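Local structure of endo-beta-mannanase (Opitutaceae bacterium TAV5, 7BOB) at residues R16-G21 / N312-W317; F282-T287 / A297-I302; H197-A202 / L237-Y242; W206-S211 / V226-Q231. The protein hydrolyses beta-1,4-mannosidic bonds as an exo-acting mannosidase of glycoside hydrolase family 5, assembled as a homotrimer and active in the termite hindgut. All coordinates share one frame; numbering follows the deposited sequence.

Contact 1: residues R16-G21 / N312-W317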
loop_
_atom_site.group_PDB
_atom_site.type_symbol
_atom_site.label_atom_id
_atom_site.label_comp_id
_atom_site.label_asym_id
_atom_site.label_seq_id
_atom_site.Cartn_x
_atom_site.Cartn_y
_atom_site.Cartn_z
ATOM N N ARG A 16 30.852 -32.635 23.540
ATOM C CA ARG A 16 30.309 -31.703 22.569
ATOM C C ARG A 16 30.000 -32.434 21.269
ATOM O O ARG A 16 30.725 -33.348 20.875
ATOM C CB ARG A 16 31.315 -30.570 22.317
ATOM C CG ARG A 16 30.813 -29.513 21.337
ATOM C CD ARG A 16 31.826 -28.425 21.112
ATOM N NE ARG A 16 31.806 -27.463 22.211
ATOM C CZ ARG A 16 32.636 -26.434 22.310
ATOM N NH1 ARG A 16 33.547 -26.235 21.362
ATOM N NH2 ARG A 16 32.543 -25.605 23.346
ATOM N N PHE A 17 28.924 -32.031 20.584
ATOM C CA PHE A 17 28.799 -32.478 19.204
ATOM C C PHE A 17 28.202 -31.392 18.316
ATOM O O PHE A 17 27.476 -30.507 18.764
ATOM C CB PHE A 17 28.022 -33.800 19.089
ATOM C CG PHE A 17 26.550 -33.659 19.136
ATOM C CD1 PHE A 17 25.808 -33.727 17.965
ATOM C CD2 PHE A 17 25.892 -33.485 20.349
ATOM C CE1 PHE A 17 24.433 -33.607 17.988
ATOM C CE2 PHE A 17 24.497 -33.366 20.397
ATOM C CZ PHE A 17 23.766 -33.431 19.216
ATOM N N ILE A 18 28.584 -31.456 17.050
ATOM C CA ILE A 18 28.206 -30.523 16.005
ATOM C C ILE A 18 27.188 -31.236 15.121
ATOM O O ILE A 18 27.557 -32.143 14.360
ATOM C CB ILE A 18 29.418 -30.060 15.186
ATOM C CG1 ILE A 18 30.570 -29.581 16.090
ATOM C CG2 ILE A 18 28.993 -28.977 14.219
ATOM C CD1 ILE A 18 30.263 -28.367 16.939
ATOM N N PRO A 19 25.909 -30.881 15.197
ATOM C CA PRO A 19 24.935 -31.478 14.277
ATOM C C PRO A 19 25.348 -31.195 12.841
ATOM O O PRO A 19 25.663 -30.058 12.486
ATOM C CB PRO A 19 23.623 -30.783 14.652
ATOM C CG PRO A 19 23.804 -30.394 16.090
ATOM C CD PRO A 19 25.272 -30.029 16.216
ATOM N N VAL A 20 25.429 -32.243 12.033
ATOM C CA VAL A 20 25.629 -32.101 10.594
ATOM C C VAL A 20 24.742 -33.130 9.908
ATOM O O VAL A 20 24.585 -34.255 10.399
ATOM C CB VAL A 20 27.112 -32.248 10.169
ATOM C CG1 VAL A 20 27.993 -31.167 10.815
ATOM C CG2 VAL A 20 27.671 -33.624 10.504
ATOM N N GLY A 21 24.151 -32.744 8.783
ATOM C CA GLY A 21 23.204 -33.624 8.107
ATOM C C GLY A 21 22.298 -32.815 7.190
ATOM O O GLY A 21 22.682 -31.749 6.706
ATOM N N ASN A 312 26.257 -23.409 15.449
ATOM C CA ASN A 312 26.634 -24.607 16.194
ATOM C C ASN A 312 26.258 -25.897 15.475
ATOM O O ASN A 312 26.257 -26.963 16.097
ATOM C CB ASN A 312 26.044 -24.580 17.610
ATOM C CG ASN A 312 24.525 -24.559 17.626
ATOM O OD1 ASN A 312 23.876 -24.873 16.628
ATOM N ND2 ASN A 312 23.948 -24.194 18.774
ATOM N N GLY A 313 25.949 -25.833 14.186
ATOM C CA GLY A 313 25.521 -27.010 13.451
ATOM C C GLY A 313 25.002 -26.635 12.079
ATOM O O GLY A 313 24.703 -25.461 11.832
ATOM N N TYR A 314 24.915 -27.607 11.169
ATOM C CA TYR A 314 24.739 -27.330 9.743
ATOM C C TYR A 314 23.887 -28.428 9.133
ATOM O O TYR A 314 24.301 -29.592 9.114
ATOM C CB TYR A 314 26.092 -27.233 9.012
ATOM C CG TYR A 314 27.091 -26.374 9.748
ATOM C CD1 TYR A 314 27.284 -25.025 9.412
ATOM C CD2 TYR A 314 27.837 -26.907 10.795
ATOM C CE1 TYR A 314 28.189 -24.246 10.110
ATOM C CE2 TYR A 314 28.724 -26.145 11.494
ATOM C CZ TYR A 314 28.905 -24.818 11.157
ATOM O OH TYR A 314 29.817 -24.095 11.886
ATOM N N LEU A 315 22.714 -28.057 8.625
ATOM C CA LEU A 315 21.780 -28.998 8.017
ATOM C C LEU A 315 21.409 -28.503 6.628
ATOM O O LEU A 315 20.852 -27.410 6.479
ATOM C CB LEU A 315 20.519 -29.173 8.875
ATOM C CG LEU A 315 20.746 -29.632 10.317
ATOM C CD1 LEU A 315 19.422 -29.730 11.047
ATOM C CD2 LEU A 315 21.468 -30.967 10.325
ATOM N N TRP A 316 21.717 -29.308 5.624
ATOM C CA TRP A 316 21.474 -28.946 4.243
ATOM C C TRP A 316 19.994 -29.101 3.879
ATOM O O TRP A 316 19.284 -29.948 4.427
ATOM C CB TRP A 316 22.351 -29.817 3.353
ATOM C CG TRP A 316 21.994 -29.809 1.922
ATOM C CD1 TRP A 316 21.098 -30.624 1.291
ATOM C CD2 TRP A 316 22.550 -28.964 0.918
ATOM N NE1 TRP A 316 21.067 -30.339 -0.048
ATOM C CE2 TRP A 316 21.947 -29.316 -0.303
ATOM C CE3 TRP A 316 23.514 -27.953 0.932
ATOM C CZ2 TRP A 316 22.255 -28.671 -1.503
ATOM C CZ3 TRP A 316 23.827 -27.318 -0.261
ATOM C CH2 TRP A 316 23.206 -27.688 -1.462
ATOM N N TRP A 317 19.532 -28.266 2.938
ATOM C CA TRP A 317 18.209 -28.408 2.326
ATOM C C TRP A 317 18.373 -28.718 0.843
ATOM O O TRP A 317 18.912 -27.897 0.105
ATOM C CB TRP A 317 17.339 -27.139 2.473
ATOM C CG TRP A 317 15.950 -27.505 2.043
ATOM C CD1 TRP A 317 15.508 -27.705 0.758
ATOM C CD2 TRP A 317 14.859 -27.855 2.902
ATOM N NE1 TRP A 317 14.195 -28.141 0.771
ATOM C CE2 TRP A 317 13.773 -28.237 2.072
ATOM C CE3 TRP A 317 14.681 -27.854 4.289
ATOM C CZ2 TRP A 317 12.540 -28.639 2.589
ATOM C CZ3 TRP A 317 13.442 -28.263 4.806
ATOM C CH2 TRP A 317 12.398 -28.649 3.956
HETATM O O HOH W 1 27.068 -27.641 18.582
#

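Contact 2: residues F282-T287 / A297-I302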
loop_
_atom_site.group_PDB
_atom_site.type_symbol
_atom_site.label_atom_id
_atom_site.label_comp_id
_atom_site.label_asym_id
_atom_site.label_seq_id
_atom_site.Cartn_x
_atom_site.Cartn_y
_atom_site.Cartn_z
ATOM N N PHE A 282 20.417 -24.654 5.051
ATOM C CA PHE A 282 21.152 -23.861 4.092
ATOM C C PHE A 282 21.187 -24.648 2.797
ATOM O O PHE A 282 21.134 -25.879 2.810
ATOM C CB PHE A 282 22.565 -23.540 4.599
ATOM C CG PHE A 282 23.483 -24.700 4.523
ATOM C CD1 PHE A 282 23.440 -25.696 5.491
ATOM C CD2 PHE A 282 24.355 -24.832 3.452
ATOM C CE1 PHE A 282 24.291 -26.793 5.406
ATOM C CE2 PHE A 282 25.196 -25.925 3.355
ATOM C CZ PHE A 282 25.170 -26.907 4.337
ATOM N N GLY A 283 21.256 -23.941 1.679
ATOM C CA GLY A 283 21.242 -24.627 0.400
ATOM C C GLY A 283 21.711 -23.706 -0.694
ATOM O O GLY A 283 21.809 -22.493 -0.499
ATOM N N THR A 284 22.034 -24.297 -1.841
ATOM C CA THR A 284 22.399 -23.469 -2.983
ATOM C C THR A 284 21.242 -23.219 -3.929
ATOM O O THR A 284 21.327 -22.288 -4.732
ATOM C CB THR A 284 23.543 -24.090 -3.793
ATOM O OG1 THR A 284 23.148 -25.394 -4.237
ATOM C CG2 THR A 284 24.833 -24.163 -2.961
ATOM N N ILE A 285 20.177 -24.033 -3.856
ATOM C CA ILE A 285 18.996 -23.926 -4.714
ATOM C C ILE A 285 19.343 -24.376 -6.128
ATOM O O ILE A 285 18.753 -25.323 -6.656
ATOM C CB ILE A 285 18.394 -22.500 -4.725
ATOM C CG1 ILE A 285 17.971 -22.086 -3.312
ATOM C CG2 ILE A 285 17.193 -22.434 -5.712
ATOM C CD1 ILE A 285 16.859 -22.992 -2.724
ATOM N N LEU A 286 20.264 -23.682 -6.777
ATOM C CA LEU A 286 20.795 -24.201 -8.028
ATOM C C LEU A 286 21.713 -25.361 -7.686
ATOM O O LEU A 286 22.608 -25.217 -6.840
ATOM C CB LEU A 286 21.541 -23.111 -8.794
ATOM C CG LEU A 286 20.805 -21.772 -8.920
ATOM C CD1 LEU A 286 21.729 -20.718 -9.527
ATOM C CD2 LEU A 286 19.491 -21.892 -9.737
ATOM N N THR A 287 21.454 -26.534 -8.280
ATOM C CA THR A 287 22.325 -27.678 -8.015
ATOM C C THR A 287 22.637 -28.477 -9.279
ATOM O O THR A 287 23.081 -29.627 -9.174
ATOM C CB THR A 287 21.716 -28.639 -6.970
ATOM O OG1 THR A 287 20.557 -29.260 -7.522
ATOM C CG2 THR A 287 21.341 -27.932 -5.659
ATOM N N ALA A 297 32.350 -23.202 -4.963
ATOM C CA ALA A 297 33.020 -22.019 -4.417
ATOM C C ALA A 297 32.144 -21.313 -3.387
ATOM O O ALA A 297 32.649 -20.824 -2.364
ATOM C CB ALA A 297 33.397 -21.050 -5.542
ATOM N N TYR A 298 30.823 -21.265 -3.631
ATOM C CA TYR A 298 29.918 -20.644 -2.672
ATOM C C TYR A 298 29.987 -21.347 -1.326
ATOM O O TYR A 298 30.095 -20.701 -0.273
ATOM C CB TYR A 298 28.484 -20.663 -3.220
ATOM C CG TYR A 298 27.430 -20.230 -2.229
ATOM C CD1 TYR A 298 27.176 -18.879 -2.003
ATOM C CD2 TYR A 298 26.665 -21.169 -1.541
ATOM C CE1 TYR A 298 26.203 -18.469 -1.105
ATOM C CE2 TYR A 298 25.666 -20.771 -0.647
ATOM C CZ TYR A 298 25.446 -19.424 -0.430
ATOM O OH TYR A 298 24.476 -19.026 0.465
ATOM N N LEU A 299 29.918 -22.679 -1.343
ATOM C CA LEU A 299 29.925 -23.419 -0.092
ATOM C C LEU A 299 31.243 -23.230 0.637
ATOM O O LEU A 299 31.254 -23.050 1.864
ATOM C CB LEU A 299 29.647 -24.899 -0.352
ATOM C CG LEU A 299 28.228 -25.190 -0.863
ATOM C CD1 LEU A 299 28.061 -26.662 -1.159
ATOM C CD2 LEU A 299 27.163 -24.715 0.116
ATOM N N ARG A 300 32.362 -23.216 -0.106
ATOM C CA ARG A 300 33.658 -23.030 0.538
ATOM C C ARG A 300 33.783 -21.657 1.174
ATOM O O ARG A 300 34.634 -21.474 2.054
ATOM C CB ARG A 300 34.808 -23.269 -0.462
ATOM C CG ARG A 300 35.038 -24.780 -0.657
ATOM C CD ARG A 300 35.597 -25.134 -2.030
ATOM N NE ARG A 300 35.635 -26.586 -2.189
ATOM C CZ ARG A 300 36.487 -27.389 -1.543
ATOM N NH1 ARG A 300 37.379 -26.878 -0.709
ATOM N NH2 ARG A 300 36.440 -28.705 -1.721
ATOM N N ALA A 301 32.965 -20.687 0.756
ATOM C CA ALA A 301 32.979 -19.413 1.457
ATOM C C ALA A 301 32.004 -19.402 2.640
ATOM O O ALA A 301 32.383 -19.051 3.764
ATOM C CB ALA A 301 32.658 -18.270 0.482
ATOM N N ILE A 302 30.751 -19.795 2.426
ATOM C CA ILE A 302 29.762 -19.480 3.452
ATOM C C ILE A 302 29.868 -20.386 4.671
ATOM O O ILE A 302 29.589 -19.939 5.789
ATOM C CB ILE A 302 28.344 -19.511 2.865
ATOM C CG1 ILE A 302 28.030 -20.895 2.326
ATOM C CG2 ILE A 302 28.186 -18.416 1.795
ATOM C CD1 ILE A 302 26.699 -21.411 2.819
HETATM O O HOH W 2 22.967 -20.804 1.652
#

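Contact 3: residues H197-A202 / L237-Y242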
loop_
_atom_site.group_PDB
_atom_site.type_symbol
_atom_site.label_atom_id
_atom_site.label_comp_id
_atom_site.label_asym_id
_atom_site.label_seq_id
_atom_site.Cartn_x
_atom_site.Cartn_y
_atom_site.Cartn_z
ATOM N N HIS A 197 15.439 -16.287 8.263
ATOM C CA HIS A 197 16.052 -14.966 8.344
ATOM C C HIS A 197 15.029 -13.840 8.467
ATOM O O HIS A 197 15.420 -12.702 8.748
ATOM C CB HIS A 197 16.981 -14.750 7.141
ATOM C CG HIS A 197 16.272 -14.655 5.824
ATOM N ND1 HIS A 197 15.377 -15.610 5.384
ATOM C CD2 HIS A 197 16.332 -13.715 4.846
ATOM C CE1 HIS A 197 14.902 -15.253 4.200
ATOM N NE2 HIS A 197 15.464 -14.107 3.850
ATOM N N GLN A 198 13.734 -14.123 8.320
ATOM C CA GLN A 198 12.766 -13.062 8.555
ATOM C C GLN A 198 12.742 -12.605 10.002
ATOM O O GLN A 198 12.186 -11.537 10.279
ATOM C CB GLN A 198 11.385 -13.500 8.096
ATOM C CG GLN A 198 11.419 -13.904 6.648
ATOM C CD GLN A 198 10.146 -13.628 5.962
ATOM O OE1 GLN A 198 9.702 -12.490 5.921
ATOM N NE2 GLN A 198 9.500 -14.677 5.447
ATOM N N GLN A 199 13.360 -13.357 10.918
ATOM C CA GLN A 199 13.619 -12.814 12.244
ATOM C C GLN A 199 14.406 -11.513 12.166
ATOM O O GLN A 199 14.237 -10.639 13.028
ATOM C CB GLN A 199 14.409 -13.810 13.097
ATOM C CG GLN A 199 13.734 -15.135 13.367
ATOM C CD GLN A 199 14.685 -16.097 14.059
ATOM O OE1 GLN A 199 14.786 -16.108 15.288
ATOM N NE2 GLN A 199 15.420 -16.866 13.272
ATOM N N VAL A 200 15.287 -11.379 11.167
ATOM C CA VAL A 200 16.147 -10.202 11.023
ATOM C C VAL A 200 15.526 -9.150 10.105
ATOM O O VAL A 200 15.556 -7.956 10.406
ATOM C CB VAL A 200 17.537 -10.615 10.496
ATOM C CG1 VAL A 200 18.420 -9.383 10.350
ATOM C CG2 VAL A 200 18.198 -11.641 11.426
ATOM N N ILE A 201 14.982 -9.570 8.958
ATOM C CA ILE A 201 14.592 -8.635 7.909
ATOM C C ILE A 201 13.109 -8.243 7.942
ATOM O O ILE A 201 12.703 -7.374 7.156
ATOM C CB ILE A 201 14.953 -9.197 6.517
ATOM C CG1 ILE A 201 14.059 -10.402 6.184
ATOM C CG2 ILE A 201 16.483 -9.560 6.439
ATOM C CD1 ILE A 201 13.968 -10.710 4.703
ATOM N N ALA A 202 12.280 -8.865 8.792
ATOM C CA ALA A 202 10.885 -8.432 8.937
ATOM C C ALA A 202 10.489 -8.421 10.409
ATOM O O ALA A 202 11.255 -8.838 11.285
ATOM C CB ALA A 202 9.929 -9.316 8.121
ATOM N N LEU A 237 18.196 -20.813 19.067
ATOM C CA LEU A 237 17.734 -20.038 17.923
ATOM C C LEU A 237 18.150 -20.751 16.644
ATOM O O LEU A 237 19.129 -21.506 16.627
ATOM C CB LEU A 237 18.334 -18.637 17.963
ATOM C CG LEU A 237 18.125 -17.920 19.294
ATOM C CD1 LEU A 237 18.680 -16.482 19.230
ATOM C CD2 LEU A 237 16.633 -17.917 19.643
ATOM N N THR A 238 17.395 -20.533 15.571
ATOM C CA THR A 238 17.770 -21.100 14.281
ATOM C C THR A 238 17.905 -20.009 13.215
ATOM O O THR A 238 17.346 -18.915 13.331
ATOM C CB THR A 238 16.754 -22.148 13.807
ATOM O OG1 THR A 238 15.508 -21.499 13.562
ATOM C CG2 THR A 238 16.564 -23.243 14.851
ATOM N N MET A 239 18.665 -20.333 12.164
ATOM C CA MET A 239 18.807 -19.488 10.986
ATOM C C MET A 239 18.734 -20.378 9.754
ATOM O O MET A 239 19.236 -21.510 9.761
ATOM C CB MET A 239 20.124 -18.702 11.007
ATOM C CG MET A 239 20.239 -17.626 9.923
ATOM S SD MET A 239 18.722 -16.624 9.851
ATOM C CE MET A 239 18.698 -15.886 11.493
ATOM N N HIS A 240 18.033 -19.894 8.741
ATOM C CA HIS A 240 17.904 -20.517 7.430
ATOM C C HIS A 240 18.388 -19.520 6.395
ATOM O O HIS A 240 18.105 -18.326 6.507
ATOM C CB HIS A 240 16.447 -20.856 7.078
ATOM C CG HIS A 240 15.783 -21.822 8.007
ATOM N ND1 HIS A 240 14.481 -22.242 7.823
ATOM C CD2 HIS A 240 16.232 -22.456 9.114
ATOM C CE1 HIS A 240 14.153 -23.090 8.783
ATOM N NE2 HIS A 240 15.197 -23.239 9.580
ATOM N N GLY A 241 19.052 -19.995 5.357
ATOM C CA GLY A 241 19.459 -19.018 4.375
ATOM C C GLY A 241 19.850 -19.620 3.055
ATOM O O GLY A 241 20.441 -20.708 2.996
ATOM N N TYR A 242 19.497 -18.912 1.995
ATOM C CA TYR A 242 19.713 -19.329 0.623
ATOM C C TYR A 242 20.200 -18.138 -0.184
ATOM O O TYR A 242 19.972 -16.986 0.203
ATOM C CB TYR A 242 18.416 -19.876 0.030
ATOM C CG TYR A 242 17.833 -20.998 0.829
ATOM C CD1 TYR A 242 16.990 -20.754 1.918
ATOM C CD2 TYR A 242 18.126 -22.318 0.493
ATOM C CE1 TYR A 242 16.440 -21.846 2.663
ATOM C CE2 TYR A 242 17.589 -23.379 1.212
ATOM C CZ TYR A 242 16.747 -23.145 2.291
ATOM O OH TYR A 242 16.228 -24.234 2.984
HETATM O O HOH W 3 15.001 -18.428 16.611
#

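Contact 4: residues W206-S211 / V226-Q231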
loop_
_atom_site.group_PDB
_atom_site.type_symbol
_atom_site.label_atom_id
_atom_site.label_comp_id
_atom_site.label_asym_id
_atom_site.label_seq_id
_atom_site.Cartn_x
_atom_site.Cartn_y
_atom_site.Cartn_z
ATOM N N TRP A 206 8.283 -12.960 15.441
ATOM C CA TRP A 206 9.340 -13.898 15.832
ATOM C C TRP A 206 10.631 -13.085 15.919
ATOM O O TRP A 206 11.303 -12.845 14.911
ATOM C CB TRP A 206 9.419 -15.062 14.851
ATOM C CG TRP A 206 8.232 -16.001 14.999
ATOM C CD1 TRP A 206 7.030 -15.929 14.336
ATOM C CD2 TRP A 206 8.130 -17.129 15.884
ATOM N NE1 TRP A 206 6.192 -16.944 14.752
ATOM C CE2 TRP A 206 6.843 -17.694 15.698
ATOM C CE3 TRP A 206 9.000 -17.717 16.816
ATOM C CZ2 TRP A 206 6.409 -18.821 16.406
ATOM C CZ3 TRP A 206 8.567 -18.826 17.519
ATOM C CH2 TRP A 206 7.283 -19.375 17.306
ATOM N N ARG A 207 10.965 -12.643 17.129
ATOM C CA ARG A 207 11.904 -11.548 17.320
ATOM C C ARG A 207 13.156 -11.990 18.053
ATOM O O ARG A 207 13.124 -12.877 18.916
ATOM C CB ARG A 207 11.263 -10.421 18.106
ATOM C CG ARG A 207 10.104 -9.763 17.375
ATOM C CD ARG A 207 9.279 -8.938 18.335
ATOM N NE ARG A 207 8.382 -8.029 17.629
ATOM C CZ ARG A 207 7.596 -7.145 18.234
ATOM N NH1 ARG A 207 7.597 -7.063 19.562
ATOM N NH2 ARG A 207 6.820 -6.333 17.510
ATOM N N LEU A 208 14.261 -11.344 17.688
ATOM C CA LEU A 208 15.502 -11.386 18.448
ATOM C C LEU A 208 15.477 -10.215 19.416
ATOM O O LEU A 208 15.593 -9.066 18.996
ATOM C CB LEU A 208 16.715 -11.266 17.525
ATOM C CG LEU A 208 16.802 -12.229 16.342
ATOM C CD1 LEU A 208 17.970 -11.858 15.450
ATOM C CD2 LEU A 208 16.958 -13.651 16.860
ATOM N N GLY A 209 15.314 -10.485 20.702
ATOM C CA GLY A 209 15.520 -9.411 21.652
ATOM C C GLY A 209 14.346 -9.066 22.539
ATOM O O GLY A 209 13.422 -8.335 22.137
ATOM N N GLY A 210 14.373 -9.622 23.754
ATOM C CA GLY A 210 13.544 -9.153 24.844
ATOM C C GLY A 210 14.395 -8.936 26.085
ATOM O O GLY A 210 15.624 -9.057 26.049
ATOM N N SER A 211 13.714 -8.618 27.184
ATOM C CA SER A 211 14.348 -8.563 28.496
ATOM C C SER A 211 13.590 -9.472 29.460
ATOM O O SER A 211 12.364 -9.373 29.585
ATOM C CB SER A 211 14.415 -7.123 29.029
ATOM O OG SER A 211 13.226 -6.772 29.711
ATOM N N VAL A 226 16.123 -18.839 29.528
ATOM C CA VAL A 226 16.162 -19.034 28.083
ATOM C C VAL A 226 16.958 -17.867 27.493
ATOM O O VAL A 226 16.859 -16.747 28.009
ATOM C CB VAL A 226 14.728 -19.157 27.541
ATOM C CG1 VAL A 226 14.630 -18.727 26.110
ATOM C CG2 VAL A 226 14.194 -20.583 27.714
ATOM N N PRO A 227 17.787 -18.065 26.459
ATOM C CA PRO A 227 18.663 -16.956 26.033
ATOM C C PRO A 227 17.917 -15.779 25.422
ATOM O O PRO A 227 18.315 -14.637 25.653
ATOM C CB PRO A 227 19.612 -17.614 25.021
ATOM C CG PRO A 227 18.921 -18.815 24.551
ATOM C CD PRO A 227 18.022 -19.287 25.670
ATOM N N ASN A 228 16.839 -16.012 24.666
ATOM C CA ASN A 228 16.139 -14.955 23.932
ATOM C C ASN A 228 14.707 -14.861 24.452
ATOM O O ASN A 228 13.791 -15.492 23.902
ATOM C CB ASN A 228 16.181 -15.217 22.421
ATOM C CG ASN A 228 15.333 -14.206 21.610
ATOM O OD1 ASN A 228 15.094 -13.080 22.050
ATOM N ND2 ASN A 228 14.868 -14.630 20.432
ATOM N N PRO A 229 14.462 -14.038 25.476
ATOM C CA PRO A 229 13.126 -13.996 26.108
ATOM C C PRO A 229 11.975 -13.607 25.176
ATOM O O PRO A 229 10.813 -13.871 25.521
ATOM C CB PRO A 229 13.298 -12.954 27.223
ATOM C CG PRO A 229 14.793 -12.840 27.425
ATOM C CD PRO A 229 15.406 -13.089 26.087
ATOM N N ALA A 230 12.247 -12.993 24.021
ATOM C CA ALA A 230 11.175 -12.710 23.075
ATOM C C ALA A 230 10.655 -13.973 22.427
ATOM O O ALA A 230 9.582 -13.942 21.817
ATOM C CB ALA A 230 11.642 -11.741 21.990
ATOM N N GLN A 231 11.396 -15.078 22.552
ATOM C CA GLN A 231 10.964 -16.407 22.128
ATOM C C GLN A 231 10.982 -17.291 23.372
ATOM O O GLN A 231 11.927 -18.068 23.596
ATOM C CB GLN A 231 11.858 -16.947 21.013
ATOM C CG GLN A 231 11.701 -16.190 19.682
ATOM C CD GLN A 231 12.685 -16.656 18.622
ATOM O OE1 GLN A 231 13.008 -17.835 18.540
ATOM N NE2 GLN A 231 13.183 -15.729 17.824
HETATM O O HOH W 4 9.348 -13.966 19.001
#

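Contact 1: residues R16-G21 / N312-W317
Asn312 opens the pairing through its backbone. Its O takes a hydrogen bond from water 1, which donates a second one to Phe17 O. Pro19 CD lies 3.2 Å from the same Asn312 O. The Asn312 side chain turns elsewhere, with ND2 bonded to Gly7 O. At Gly313, which has no side chain, the Pro19 ring packs close to the bare backbone. Tyr314 N donates to Pro19 O at 2.9 Å, from above the carbonyl plane. Tyr314 O accepts Gly21 N at 3.2 Å, in the carbonyl plane, but the hydrogen bond is bent (137° at the hydrogen). The Tyr314 ring offers its edge: CE2 meets Ile18 CG2 at 3.9 Å, and Val20 CG1 sits loosely by CD2. Leu315 lies on the other face of the sheet, its CD2 3.6 Å from Gly21 N. Trp316 N closes the ladder, donating at 2.8 Å to a lone pair of Gly21 O, with 163° at the hydrogen. This joins the first and last strands of the (beta/alpha)8 barrel in parallel. Strand 56-62 flanks strand 20-23, and strand 277-282 flanks strand 311-316. Helix 352-364 covers the face bearing Val20 and Tyr314, while Leu315 turns to Thr56 and Arg58.

Contact 2: residues F282-T287 / A297-I302
Tyr298 reaches from the helix to the loop. Its CB points toward residues 282-287, and CG lies anti to the backbone N (chi1 171°). Further out, Tyr298 CD2 packs on Thr284 CG2 at 3.8 Å; the two side chains run antiparallel alongside each other. On one ring face lies Ile302 CG2, one turn on, 3.5 Å above the ring plane of Tyr298 and offset toward its rim. At the tip, Tyr298 OH donates to water 2 at 2.6 Å, with the water in the ring plane. Water 2 donates in turn to Gly283 O at 3.0 Å, so loop and helix share a polar link without a direct hydrogen bond. The unit is a beta-alpha step of the (beta/alpha)8 barrel: strand 277-282, the loop, then helix 292-309 folded back outside the strand. Thr284 OG1 donates to Leu286 O, a bond consistent with the rotamer that turns CG2 to the helix. Thr284 CG2 also meets Leu299 CD2 at 3.9 Å. Leu299 CD2 touches the Phe282 ring at its edge, 4.0 Å from CE2. Ile302 CD1 lies 4.2 Å from Phe282 CD2. Farther along the loop, Ile285 and Leu286 pack on Tyr495 of the second subunit.

Contact 3: residues H197-A202 / L237-Y242
Met239, Gln199 and His197 carry this buried contact. Met239 starts extended, with CG anti to the backbone N (chi1 -170°), then bends at both chi2 and chi3. The bend lays Met239 SD against the backbone at His197, 3.5 Å from His197 CA and 3.7 Å from His197 CB. The methyl Met239 CE passes beside the Gln199 amide, 3.9 Å from Gln199 NE2, and comes within 4.3 Å of Val200 CG2. Gln199 runs past Met239 in the opposite direction, extended beyond CG. Gln199 NE2 donates to Thr238 O at 2.8 Å, nearly along the C=O axis and with the acceptor in the amide plane. Asp196 O takes a second bond from NE2. On the other side of the amide, water 3 donates to Gln199 OE1 at 2.7 Å and accepts a weak bond from Thr238 N. Gln231 NE2 is a second donor to OE1. Both ends of the amide are thus held, which is consistent with one flip of the amide. In the (beta/alpha)8 barrel this joins the short helix 198-201, after strand 191-192, to the sixth strand, 237-241. Met239 faces outward, where Tyr267 of helix 258-272 also packs on it. His240, next along the strand, turns the other way and bonds Glu156 through ND1 and Gln280 through NE2. His197 CB lies 3.8 Å from His240 O, and the ring NE2 of His197 is bonded to Trp247 O. His197 O accepts from both Val200 N and Ile201 N.

Contact 4: residues W206-S211 / V226-Q231
Two amide side chains grip one backbone carbonyl in the tight half of this contact. Asn228 ND2 donates to Arg207 O at 2.9 Å, almost straight (175°), in the carbonyl plane and on a lone pair. Gln231 NE2 reaches the same Arg207 O at 3.1 Å, from well above the plane. It is also hydrogen-bonded to Gln199 OE1 of helix 198-201. Asn228 holds CG anti to the backbone N (chi1 174°), so its amide can bridge two points of the facing loop. Its OD1 accepts Gly209 N at 2.9 Å and, weakly, Ala230 N of its own segment. The type I turn from Asn228 to Gln231, closed by Gln231 N to Asn228 O, sets both amides on the same side. Ala230 CB packs against the same carbonyl, 3.6 Å from Arg207 O. Trp206 comes in obliquely, CE3 4.2 Å from Gln231 CG. Water 4 fills in at the backbone, accepting from Arg207 N at 2.8 Å and donating to Ala230 O. The far end is looser and more open to solvent. Pro229 CD lies 4.0 Å from Gly210 O, and Pro229 CG meets Ser211 C at 4.1 Å. Ser211 is exposed and poorly ordered, and the chain is not modelled from 213 to 221. Arg207 leads its guanidinium away to a salt bridge with Asp203 and a bond to Arg396 O. Both segments belong to the long loop between helix 198-201 and strand 237-241. Trp206 packs on helix 168-183, while Leu208, Asn228 and Gln231 rest on Leu237 of the strand.

Contacts 1, 2 and 3 meet one another; 1 and 3 touch where Trp317 CB lies 3.2 Å from Tyr242 OH. Contacts 1 and 2 share strand pairing, with Trp317 N 2.9 Å from Phe282 O and Leu315 O 3.1 Å from Phe282 N. Contacts 2 and 3 meet where Ile285 CD1 lies 3.5 Å from Tyr242 CD2. Contact 4 joins contact 3 through Gln199 OE1 and Gln231 NE2, 3.0 Å apart, but its nearest atoms stay about 17 Å from contact 2. The probable active site lies by contact 3. Family 5 enzymes carry two catalytic glutamates at the C-terminal ends of strands four and seven; Glu156, bonded to His240, and Glu281, bonded to Tyr242, probably fill these roles.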